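Side-chain contacts in glycogen accumulation regulator GarA (Mycobacterium tuberculosis, PDB 6I2P), which probably regulates glycogen accumulation and central metabolism by docking its forkhead-associated (FHA) domain onto partner proteins, some of them phosphorylated on threonine: residues A76-G81 with D85-L90; G55-V60 with N107-V112; D92-R97 with S116-Y121; V60-P65 with G135-I140. All coordinates share one frame; numbering follows the deposited sequence.

Contact 1. Residues A76-G81 with D85-L90; sequences AITSAG and DSDIFL
Ser79 holds OG between its own backbone N and carbonyl carbon (chi1 58°), while Asp87 carries CG anti to its carbonyl carbon (chi1 -60°), and the two groups lock together reciprocally. Asp87 OD2 accepts from Ser79 N at 2.8 Å through its anti lone pair, and Asp87 N donates back to Ser79 OG at 3.2 Å; Ser79 OG also lies near Asp87 OD2, at best a weak bond. A water links Ser79 OG to Asp85 OD1, whose carboxylate also pairs with Arg98. Beyond the Ser79-Asp87 bonds the backbones run parallel: Ile88 N reaches Ser79 O at 2.9 Å, Gly81 N binds Ile88 O at 3.2 Å, and Leu90 N approaches Gly81 O at 2.8 Å in a nearly straight bond (176°), though from above the carbonyl plane. On the face carrying Ala80 and Ile88, Ala80 CB lies 4.0 Å from Ile88 CB, and Thr78 CG2 touches Ile88 CD1 at 3.7 Å. Phe102 of the same sheet and Phe71 of the opposing one pack on Ile88. The arrangement is a short parallel edge pairing, 88-89 on 77-81, in the mixed sheet of the FHA beta sandwich.

Contact 2. Residues G55-V60 with N107-V112; sequences GSALLV and NEFNVV
Ala57 and Phe109 sit on extended backbone in strands of different sheets, their CA atoms 7.9 Å apart, and each sends its side chain toward the other segment. Phe109 places CG anti to its carbonyl carbon (chi1 -68°), and a near-perpendicular chi2 of -89° turns the ring so that one face lies beneath the alanine. The methyl CB of Ala57 stands 3.9 Å from the ring centroid, 20° off the ring normal, which makes this a CH-pi contact. It is displaced toward the rim, where Ala57 CB comes to 3.6 Å from Phe109 CE2. Gly55 meets the same ring differently: its carbonyl O lies near the ring plane, 3.3 Å from Phe109 CZ. A carbonyl oxygen at the hydrogen-bearing edge is probably mildly favourable, since the rim of a phenyl ring is its electropositive part. Between these two residues Ser56 points its side chain away and bonds through OG to Pro53 O, so its hydroxyl stays clear of the aromatic. Leu73 and Leu104 also press on Phe109, and Leu73 and Phe147 on Ala57, enclosing the pair in apolar groups. The contact joins strand 57-61 of one sheet to strand 108-113 of the other and forms part of the hydrophobic core between the sheets of the FHA beta sandwich.

Contact 3. Residues D92-R97 with S116-Y121; sequences DVTVSR and SLNGTY. With SO4 (sulfate ion), chain L.
Asn118 ND2 donates to Thr94 O at 2.8 Å on a lone pair in the carbonyl plane, with the acceptor near the amide plane, an alignment that should fix the amide's rotation. Leu117 N gives the second direct bond, to Ser96 OG at 3.1 Å. A water fills the angle between them, donating to Thr94 O (2.7 Å) and to Ser96 OG, and accepting from Asn118 N. The 92-97 loop is braced internally: Asp92 OD1 takes Thr94 N at 2.8 Å and Thr94 OG1 at 2.7 Å from the same face of its carboxylate; the first makes an Asx turn within a type I beta turn, and the hydroxyl bond reinforces it. Thr94 OG1 reaches the carboxylate by lying between its own N and carbonyl carbon (chi1 63°). Val93 N binds a sulfate ion that Lys142 also holds. Packing is slight: Ser96 CB lies 3.9 Å from Ser116 CB, and Thr94 CB touches Asn118 ND2. Ser96 OG and Arg97 NH2 bond a modified side chain of another protein, whose backbone Asn118 ND2 also meets. Bonds between the loops and to the partner thus share Ser96 OG and Asn118 ND2, consistent with phosphothreonine recognition by FHA domains.

Contact 4. Residues V60-P65 with G135-I140; sequences VVKRGP and GDEVQI
Lys62 and Glu137 are the closest pair of the two backbones, yet their CA atoms are 9.0 Å apart, because strand 143-149 runs between strand 57-61 and strand 137-140 in the same sheet. At Lys62 the backbone is no longer extended, whereas Glu137 is on regular strand. The gap is bridged by the two long side chains. Lys62 starts from an unusual first torsion (chi1 -135°) and then stays extended to its ammonium group, reaching out over the intervening strand. Glu137 has CG anti to its carbonyl carbon (chi1 -76°) and extends along its own line, so that the two chains cross at about a right angle. The end of the lysine lies over one face of the carboxylate: Lys62 NZ forms a salt bridge with Glu137 OE1 at 3.1 Å, coming in from well above the carboxylate plane, 51° out of it. The aliphatic part of the lysine follows the same face, Lys62 CD lying 3.7 Å from Glu137 OE2 and Lys62 CE 3.9 Å from Glu137 OE1. Val146 of the middle strand supports both side chains. The carboxylate has a second, long and weak ion pair with Arg144; Arg63 turns instead to Asp29. A single charged bond at the protein surface, set off the carboxylate plane, would be expected to rest more on electrostatic attraction than on directional hydrogen bonding, with nearby basic groups probably favouring the ionised form of Glu137.

Contact 2 is the buried one, an almost wholly apolar join between the two sheets, and contact 4 lies at the surface as a single salt bridge between its segments, laid across one sheet; the two share Val60 and strand 57-61. Contact 1 is intermediate, an edge pairing of backbone bonds and the Ser79-Asp87 bonds, and its inner face continues into contact 2 where Ile88 CD1 packs on Leu59 CD1 at 3.8 Å. Contact 3, in the loops at one end of the sandwich, is polar, with direct bonds and one bridging water, and meets another protein. It joins contact 4 through neighbouring strands, Tyr121 O and Gln139 N standing 2.8 Å apart, and touches contact 1 through Val95.

Contact 1. Residues A76-G81 with D85-L90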
# COMPACT_ATOMS: atom_id res chain seq x y z
N ALA C 76 -29.08 -18.04 8.14
CA ALA C 76 -28.58 -17.92 9.51
C ALA C 76 -27.10 -17.52 9.49
O ALA C 76 -26.66 -16.76 10.35
CB ALA C 76 -28.76 -19.23 10.26
N ILE C 77 -26.34 -18.03 8.50
CA ILE C 77 -24.92 -17.73 8.32
C ILE C 77 -24.66 -17.37 6.86
O ILE C 77 -25.04 -18.12 5.96
CB ILE C 77 -24.00 -18.90 8.83
CG1 ILE C 77 -24.10 -19.04 10.37
CG2 ILE C 77 -22.53 -18.69 8.41
CD1 ILE C 77 -23.83 -20.42 10.91
N THR C 78 -24.05 -16.20 6.63
CA THR C 78 -23.72 -15.71 5.30
C THR C 78 -22.24 -15.31 5.29
O THR C 78 -21.86 -14.34 5.95
CB THR C 78 -24.67 -14.57 4.88
OG1 THR C 78 -26.00 -14.86 5.31
CG2 THR C 78 -24.68 -14.34 3.39
N SER C 79 -21.40 -16.09 4.60
CA SER C 79 -19.96 -15.81 4.56
C SER C 79 -19.63 -14.66 3.61
O SER C 79 -20.31 -14.47 2.60
CB SER C 79 -19.17 -17.06 4.22
OG SER C 79 -19.57 -17.61 2.98
N ALA C 80 -18.58 -13.89 3.94
CA ALA C 80 -18.11 -12.76 3.14
C ALA C 80 -16.58 -12.79 3.04
O ALA C 80 -15.90 -12.81 4.06
CB ALA C 80 -18.60 -11.44 3.75
N GLY C 81 -16.08 -12.83 1.81
CA GLY C 81 -14.64 -12.87 1.55
C GLY C 81 -14.26 -12.92 0.09
O GLY C 81 -15.13 -12.81 -0.78
N ASP C 85 -16.07 -19.50 -3.24
CA ASP C 85 -17.27 -20.12 -2.68
C ASP C 85 -18.05 -19.21 -1.69
O ASP C 85 -19.13 -19.60 -1.25
CB ASP C 85 -16.95 -21.51 -2.05
CG ASP C 85 -16.28 -21.58 -0.68
OD1 ASP C 85 -16.47 -20.64 0.12
OD2 ASP C 85 -15.60 -22.59 -0.40
N SER C 86 -17.51 -18.00 -1.36
CA SER C 86 -18.14 -17.04 -0.43
C SER C 86 -19.55 -16.66 -0.87
O SER C 86 -19.79 -16.50 -2.07
CB SER C 86 -17.30 -15.77 -0.30
OG SER C 86 -15.98 -16.02 0.13
N ASP C 87 -20.47 -16.51 0.10
CA ASP C 87 -21.86 -16.12 -0.18
C ASP C 87 -21.89 -14.67 -0.68
O ASP C 87 -22.69 -14.33 -1.56
CB ASP C 87 -22.74 -16.28 1.07
CG ASP C 87 -22.82 -17.69 1.61
OD1 ASP C 87 -23.17 -18.61 0.84
OD2 ASP C 87 -22.57 -17.88 2.82
N ILE C 88 -21.02 -13.82 -0.11
CA ILE C 88 -20.83 -12.42 -0.49
C ILE C 88 -19.38 -12.33 -0.97
O ILE C 88 -18.46 -12.17 -0.17
CB ILE C 88 -21.18 -11.43 0.66
CG1 ILE C 88 -22.67 -11.54 1.04
CG2 ILE C 88 -20.78 -9.98 0.32
CD1 ILE C 88 -22.96 -11.19 2.44
N PHE C 89 -19.19 -12.52 -2.28
CA PHE C 89 -17.87 -12.49 -2.90
C PHE C 89 -17.37 -11.05 -3.01
O PHE C 89 -18.00 -10.22 -3.66
CB PHE C 89 -17.89 -13.22 -4.25
CG PHE C 89 -16.60 -13.16 -5.03
CD1 PHE C 89 -15.47 -13.84 -4.59
CD2 PHE C 89 -16.52 -12.46 -6.23
CE1 PHE C 89 -14.27 -13.79 -5.31
CE2 PHE C 89 -15.33 -12.42 -6.95
CZ PHE C 89 -14.21 -13.08 -6.49
N LEU C 90 -16.26 -10.76 -2.32
CA LEU C 90 -15.68 -9.42 -2.32
C LEU C 90 -14.25 -9.48 -2.85
O LEU C 90 -13.31 -9.80 -2.12
CB LEU C 90 -15.77 -8.77 -0.92
CG LEU C 90 -17.18 -8.62 -0.32
CD1 LEU C 90 -17.12 -8.47 1.19
CD2 LEU C 90 -17.97 -7.47 -0.97
O HOH W 1 -18.46 -20.13 2.40

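Contact 2. Residues G55-V60 with N107-V112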
# COMPACT_ATOMS: atom_id res chain seq x y z
N GLY C 55 -37.69 -10.45 8.14
CA GLY C 55 -36.57 -11.14 8.77
C GLY C 55 -35.29 -11.14 7.95
O GLY C 55 -34.33 -11.83 8.30
N SER C 56 -35.26 -10.37 6.85
CA SER C 56 -34.10 -10.29 5.98
C SER C 56 -33.43 -8.91 6.01
O SER C 56 -34.03 -7.94 6.48
CB SER C 56 -34.46 -10.69 4.55
OG SER C 56 -35.01 -9.60 3.83
N ALA C 57 -32.20 -8.85 5.51
CA ALA C 57 -31.42 -7.62 5.43
C ALA C 57 -30.73 -7.49 4.07
O ALA C 57 -30.71 -8.44 3.28
CB ALA C 57 -30.40 -7.57 6.56
N LEU C 58 -30.16 -6.31 3.81
CA LEU C 58 -29.48 -6.00 2.56
C LEU C 58 -28.18 -5.25 2.83
O LEU C 58 -28.15 -4.33 3.64
CB LEU C 58 -30.42 -5.19 1.65
CG LEU C 58 -30.00 -4.96 0.21
CD1 LEU C 58 -30.17 -6.23 -0.63
CD2 LEU C 58 -30.81 -3.84 -0.40
N LEU C 59 -27.10 -5.66 2.16
CA LEU C 59 -25.80 -5.00 2.25
C LEU C 59 -25.56 -4.34 0.90
O LEU C 59 -25.61 -5.02 -0.12
CB LEU C 59 -24.67 -5.99 2.57
CG LEU C 59 -24.66 -6.61 3.96
CD1 LEU C 59 -23.83 -7.87 3.96
CD2 LEU C 59 -24.14 -5.63 5.02
N VAL C 60 -25.36 -3.02 0.88
CA VAL C 60 -25.15 -2.29 -0.37
C VAL C 60 -23.76 -1.68 -0.39
O VAL C 60 -23.38 -1.01 0.58
CB VAL C 60 -26.25 -1.22 -0.65
CG1 VAL C 60 -26.18 -0.71 -2.09
CG2 VAL C 60 -27.65 -1.74 -0.35
N ASN C 107 -33.57 -13.08 15.93
CA ASN C 107 -34.31 -12.21 14.99
C ASN C 107 -33.55 -10.93 14.58
O ASN C 107 -34.14 -10.02 14.00
CB ASN C 107 -35.72 -11.89 15.53
CG ASN C 107 -36.59 -13.10 15.77
OD1 ASN C 107 -36.84 -13.49 16.91
ND2 ASN C 107 -37.07 -13.71 14.69
N GLU C 108 -32.22 -10.89 14.85
CA GLU C 108 -31.34 -9.77 14.53
C GLU C 108 -30.07 -10.22 13.82
O GLU C 108 -29.63 -11.36 13.98
CB GLU C 108 -30.99 -8.96 15.79
CG GLU C 108 -32.13 -8.10 16.32
CD GLU C 108 -31.76 -6.94 17.22
OE1 GLU C 108 -32.66 -6.12 17.51
OE2 GLU C 108 -30.58 -6.83 17.64
N PHE C 109 -29.46 -9.31 13.05
CA PHE C 109 -28.23 -9.60 12.34
C PHE C 109 -26.99 -9.08 13.06
O PHE C 109 -27.05 -8.07 13.77
CB PHE C 109 -28.29 -9.05 10.90
CG PHE C 109 -29.29 -9.73 10.01
CD1 PHE C 109 -28.92 -10.85 9.26
CD2 PHE C 109 -30.60 -9.27 9.92
CE1 PHE C 109 -29.86 -11.50 8.44
CE2 PHE C 109 -31.53 -9.92 9.10
CZ PHE C 109 -31.15 -11.02 8.36
N ASN C 110 -25.87 -9.77 12.86
CA ASN C 110 -24.58 -9.37 13.40
C ASN C 110 -23.45 -9.75 12.45
O ASN C 110 -23.59 -10.68 11.67
CB ASN C 110 -24.35 -9.94 14.81
CG ASN C 110 -24.55 -11.43 14.95
OD1 ASN C 110 -23.67 -12.23 14.63
ND2 ASN C 110 -25.71 -11.82 15.46
N VAL C 111 -22.36 -8.97 12.48
CA VAL C 111 -21.17 -9.27 11.68
C VAL C 111 -20.10 -9.85 12.61
O VAL C 111 -19.98 -9.42 13.76
CB VAL C 111 -20.65 -8.09 10.80
CG1 VAL C 111 -20.20 -6.90 11.64
CG2 VAL C 111 -19.53 -8.53 9.85
N VAL C 112 -19.36 -10.84 12.13
CA VAL C 112 -18.29 -11.46 12.89
C VAL C 112 -17.06 -11.66 12.00
O VAL C 112 -17.18 -12.16 10.88
CB VAL C 112 -18.76 -12.75 13.62
CG1 VAL C 112 -19.08 -13.89 12.65
CG2 VAL C 112 -17.76 -13.20 14.68

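Contact 3. Residues D92-R97 with S116-Y121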
# COMPACT_ATOMS: atom_id res chain seq x y z
N ASP C 92 -11.11 -7.98 -3.77
CA ASP C 92 -10.23 -6.87 -3.41
C ASP C 92 -9.02 -7.49 -2.71
O ASP C 92 -9.21 -8.33 -1.83
CB ASP C 92 -11.02 -5.92 -2.50
CG ASP C 92 -10.30 -4.89 -1.65
OD1 ASP C 92 -9.05 -4.94 -1.57
OD2 ASP C 92 -10.98 -4.06 -1.04
N VAL C 93 -7.79 -7.06 -3.09
CA VAL C 93 -6.49 -7.55 -2.57
C VAL C 93 -6.38 -7.52 -1.03
O VAL C 93 -5.69 -8.36 -0.45
CB VAL C 93 -5.24 -6.88 -3.22
CG1 VAL C 93 -5.12 -7.24 -4.70
CG2 VAL C 93 -5.21 -5.36 -3.03
N THR C 94 -7.05 -6.55 -0.38
CA THR C 94 -7.04 -6.37 1.08
C THR C 94 -8.09 -7.24 1.81
O THR C 94 -8.02 -7.36 3.03
CB THR C 94 -7.14 -4.87 1.43
OG1 THR C 94 -8.39 -4.36 0.98
CG2 THR C 94 -5.99 -4.04 0.86
N VAL C 95 -9.04 -7.85 1.07
CA VAL C 95 -10.06 -8.73 1.66
C VAL C 95 -9.47 -10.14 1.75
O VAL C 95 -8.90 -10.64 0.78
CB VAL C 95 -11.42 -8.72 0.86
CG1 VAL C 95 -12.43 -9.71 1.46
CG2 VAL C 95 -12.03 -7.32 0.79
N SER C 96 -9.60 -10.78 2.92
CA SER C 96 -9.14 -12.15 3.13
C SER C 96 -10.12 -13.11 2.46
O SER C 96 -11.30 -12.78 2.34
CB SER C 96 -9.08 -12.47 4.63
OG SER C 96 -8.07 -11.70 5.27
N ARG C 97 -9.63 -14.29 2.02
CA ARG C 97 -10.46 -15.34 1.40
C ARG C 97 -11.61 -15.70 2.35
O ARG C 97 -12.77 -15.74 1.93
CB ARG C 97 -9.60 -16.56 1.03
CG ARG C 97 -8.75 -16.29 -0.21
CD ARG C 97 -7.53 -17.16 -0.28
NE ARG C 97 -6.42 -16.63 0.52
CZ ARG C 97 -5.18 -17.09 0.47
NH1 ARG C 97 -4.86 -18.08 -0.35
NH2 ARG C 97 -4.23 -16.55 1.23
N SER C 116 -9.47 -12.33 9.70
CA SER C 116 -8.88 -11.66 8.53
C SER C 116 -7.55 -10.98 8.88
O SER C 116 -7.19 -10.88 10.06
CB SER C 116 -9.86 -10.65 7.95
OG SER C 116 -10.02 -9.54 8.81
N LEU C 117 -6.84 -10.51 7.85
CA LEU C 117 -5.57 -9.81 7.95
C LEU C 117 -5.76 -8.33 8.34
O LEU C 117 -5.07 -7.84 9.23
CB LEU C 117 -4.80 -9.93 6.60
CG LEU C 117 -3.48 -9.15 6.45
CD1 LEU C 117 -2.41 -9.68 7.39
CD2 LEU C 117 -3.01 -9.17 5.01
N ASN C 118 -6.68 -7.63 7.67
CA ASN C 118 -6.90 -6.20 7.87
C ASN C 118 -8.11 -5.84 8.76
O ASN C 118 -8.33 -4.66 9.06
CB ASN C 118 -6.97 -5.49 6.51
CG ASN C 118 -5.73 -5.71 5.67
OD1 ASN C 118 -4.59 -5.42 6.08
ND2 ASN C 118 -5.91 -6.22 4.46
N GLY C 119 -8.84 -6.86 9.23
CA GLY C 119 -9.97 -6.71 10.14
C GLY C 119 -11.29 -6.25 9.54
O GLY C 119 -11.39 -5.96 8.35
N THR C 120 -12.31 -6.21 10.39
CA THR C 120 -13.67 -5.77 10.06
C THR C 120 -14.01 -4.55 10.92
O THR C 120 -13.73 -4.53 12.12
CB THR C 120 -14.67 -6.94 10.22
OG1 THR C 120 -14.19 -8.06 9.49
CG2 THR C 120 -16.07 -6.58 9.72
N TYR C 121 -14.60 -3.53 10.28
CA TYR C 121 -14.96 -2.29 10.95
C TYR C 121 -16.46 -2.04 10.84
O TYR C 121 -17.05 -2.27 9.78
CB TYR C 121 -14.18 -1.09 10.36
CG TYR C 121 -12.68 -1.27 10.36
CD1 TYR C 121 -12.03 -1.95 9.33
CD2 TYR C 121 -11.89 -0.71 11.36
CE1 TYR C 121 -10.65 -2.11 9.33
CE2 TYR C 121 -10.51 -0.84 11.36
CZ TYR C 121 -9.89 -1.55 10.34
OH TYR C 121 -8.52 -1.69 10.32
S SO4 L . -8.00 -3.88 -5.99
O1 SO4 L . -7.72 -2.45 -5.92
O2 SO4 L . -6.96 -4.54 -6.79
O3 SO4 L . -8.02 -4.45 -4.65
O4 SO4 L . -9.31 -4.11 -6.62
O HOH W 2 -8.07 -8.60 5.44

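Contact 4. Residues V60-P65 with G135-I140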
# COMPACT_ATOMS: atom_id res chain seq x y z
N VAL C 60 -25.36 -3.02 0.88
CA VAL C 60 -25.15 -2.29 -0.37
C VAL C 60 -23.76 -1.68 -0.39
O VAL C 60 -23.38 -1.01 0.58
CB VAL C 60 -26.25 -1.22 -0.65
CG1 VAL C 60 -26.18 -0.71 -2.09
CG2 VAL C 60 -27.65 -1.74 -0.35
N VAL C 61 -23.01 -1.86 -1.50
CA VAL C 61 -21.70 -1.24 -1.66
C VAL C 61 -21.96 0.26 -1.92
O VAL C 61 -22.66 0.61 -2.87
CB VAL C 61 -20.83 -1.90 -2.78
CG1 VAL C 61 -19.40 -1.36 -2.74
CG2 VAL C 61 -20.83 -3.42 -2.66
N LYS C 62 -21.45 1.11 -1.03
CA LYS C 62 -21.65 2.56 -1.08
C LYS C 62 -20.81 3.28 -2.14
O LYS C 62 -21.32 4.19 -2.79
CB LYS C 62 -21.42 3.18 0.30
CG LYS C 62 -22.48 4.19 0.71
CD LYS C 62 -22.06 5.00 1.92
CE LYS C 62 -23.21 5.83 2.44
NZ LYS C 62 -22.78 6.78 3.49
N ARG C 63 -19.53 2.88 -2.31
CA ARG C 63 -18.63 3.53 -3.27
C ARG C 63 -17.61 2.58 -3.93
O ARG C 63 -17.50 1.42 -3.54
CB ARG C 63 -17.91 4.75 -2.64
CG ARG C 63 -17.06 4.44 -1.41
CD ARG C 63 -16.25 5.65 -0.96
NE ARG C 63 -17.09 6.63 -0.29
CZ ARG C 63 -16.63 7.69 0.38
NH1 ARG C 63 -17.48 8.52 0.97
NH2 ARG C 63 -15.33 7.91 0.48
N GLY C 64 -16.90 3.09 -4.93
CA GLY C 64 -15.86 2.37 -5.66
C GLY C 64 -16.33 1.69 -6.93
O GLY C 64 -17.40 2.03 -7.45
N PRO C 65 -15.54 0.71 -7.45
CA PRO C 65 -15.94 0.02 -8.69
C PRO C 65 -17.24 -0.78 -8.61
O PRO C 65 -17.94 -0.91 -9.61
CB PRO C 65 -14.75 -0.91 -8.98
CG PRO C 65 -13.64 -0.41 -8.16
CD PRO C 65 -14.25 0.21 -6.95
N GLY C 135 -28.75 1.10 8.79
CA GLY C 135 -27.91 2.26 8.49
C GLY C 135 -26.45 2.12 8.85
O GLY C 135 -25.66 3.01 8.52
N ASP C 136 -26.08 1.02 9.53
CA ASP C 136 -24.70 0.74 9.93
C ASP C 136 -23.80 0.52 8.72
O ASP C 136 -24.24 -0.07 7.73
CB ASP C 136 -24.63 -0.48 10.86
CG ASP C 136 -24.90 -0.19 12.33
OD1 ASP C 136 -24.91 1.00 12.71
OD2 ASP C 136 -25.08 -1.15 13.10
N GLU C 137 -22.55 1.00 8.81
CA GLU C 137 -21.56 0.85 7.76
C GLU C 137 -20.52 -0.20 8.14
O GLU C 137 -19.91 -0.13 9.20
CB GLU C 137 -20.91 2.20 7.41
CG GLU C 137 -21.82 3.09 6.58
CD GLU C 137 -21.16 4.20 5.79
OE1 GLU C 137 -21.58 5.37 5.95
OE2 GLU C 137 -20.23 3.91 5.00
N VAL C 138 -20.35 -1.20 7.27
CA VAL C 138 -19.42 -2.32 7.46
C VAL C 138 -18.27 -2.19 6.47
O VAL C 138 -18.49 -2.14 5.26
CB VAL C 138 -20.12 -3.71 7.36
CG1 VAL C 138 -19.16 -4.83 7.77
CG2 VAL C 138 -21.39 -3.76 8.21
N GLN C 139 -17.04 -2.14 6.99
CA GLN C 139 -15.85 -2.07 6.15
C GLN C 139 -15.11 -3.39 6.15
O GLN C 139 -14.64 -3.85 7.20
CB GLN C 139 -14.93 -0.89 6.54
CG GLN C 139 -13.95 -0.53 5.42
CD GLN C 139 -12.80 0.31 5.89
OE1 GLN C 139 -12.94 1.47 6.28
NE2 GLN C 139 -11.61 -0.25 5.83
N ILE C 140 -15.06 -4.02 4.97
CA ILE C 140 -14.35 -5.27 4.70
C ILE C 140 -13.42 -4.92 3.54
O ILE C 140 -13.87 -4.65 2.43
CB ILE C 140 -15.32 -6.45 4.40
CG1 ILE C 140 -16.12 -6.83 5.68
CG2 ILE C 140 -14.57 -7.66 3.84
CD1 ILE C 140 -17.38 -7.70 5.46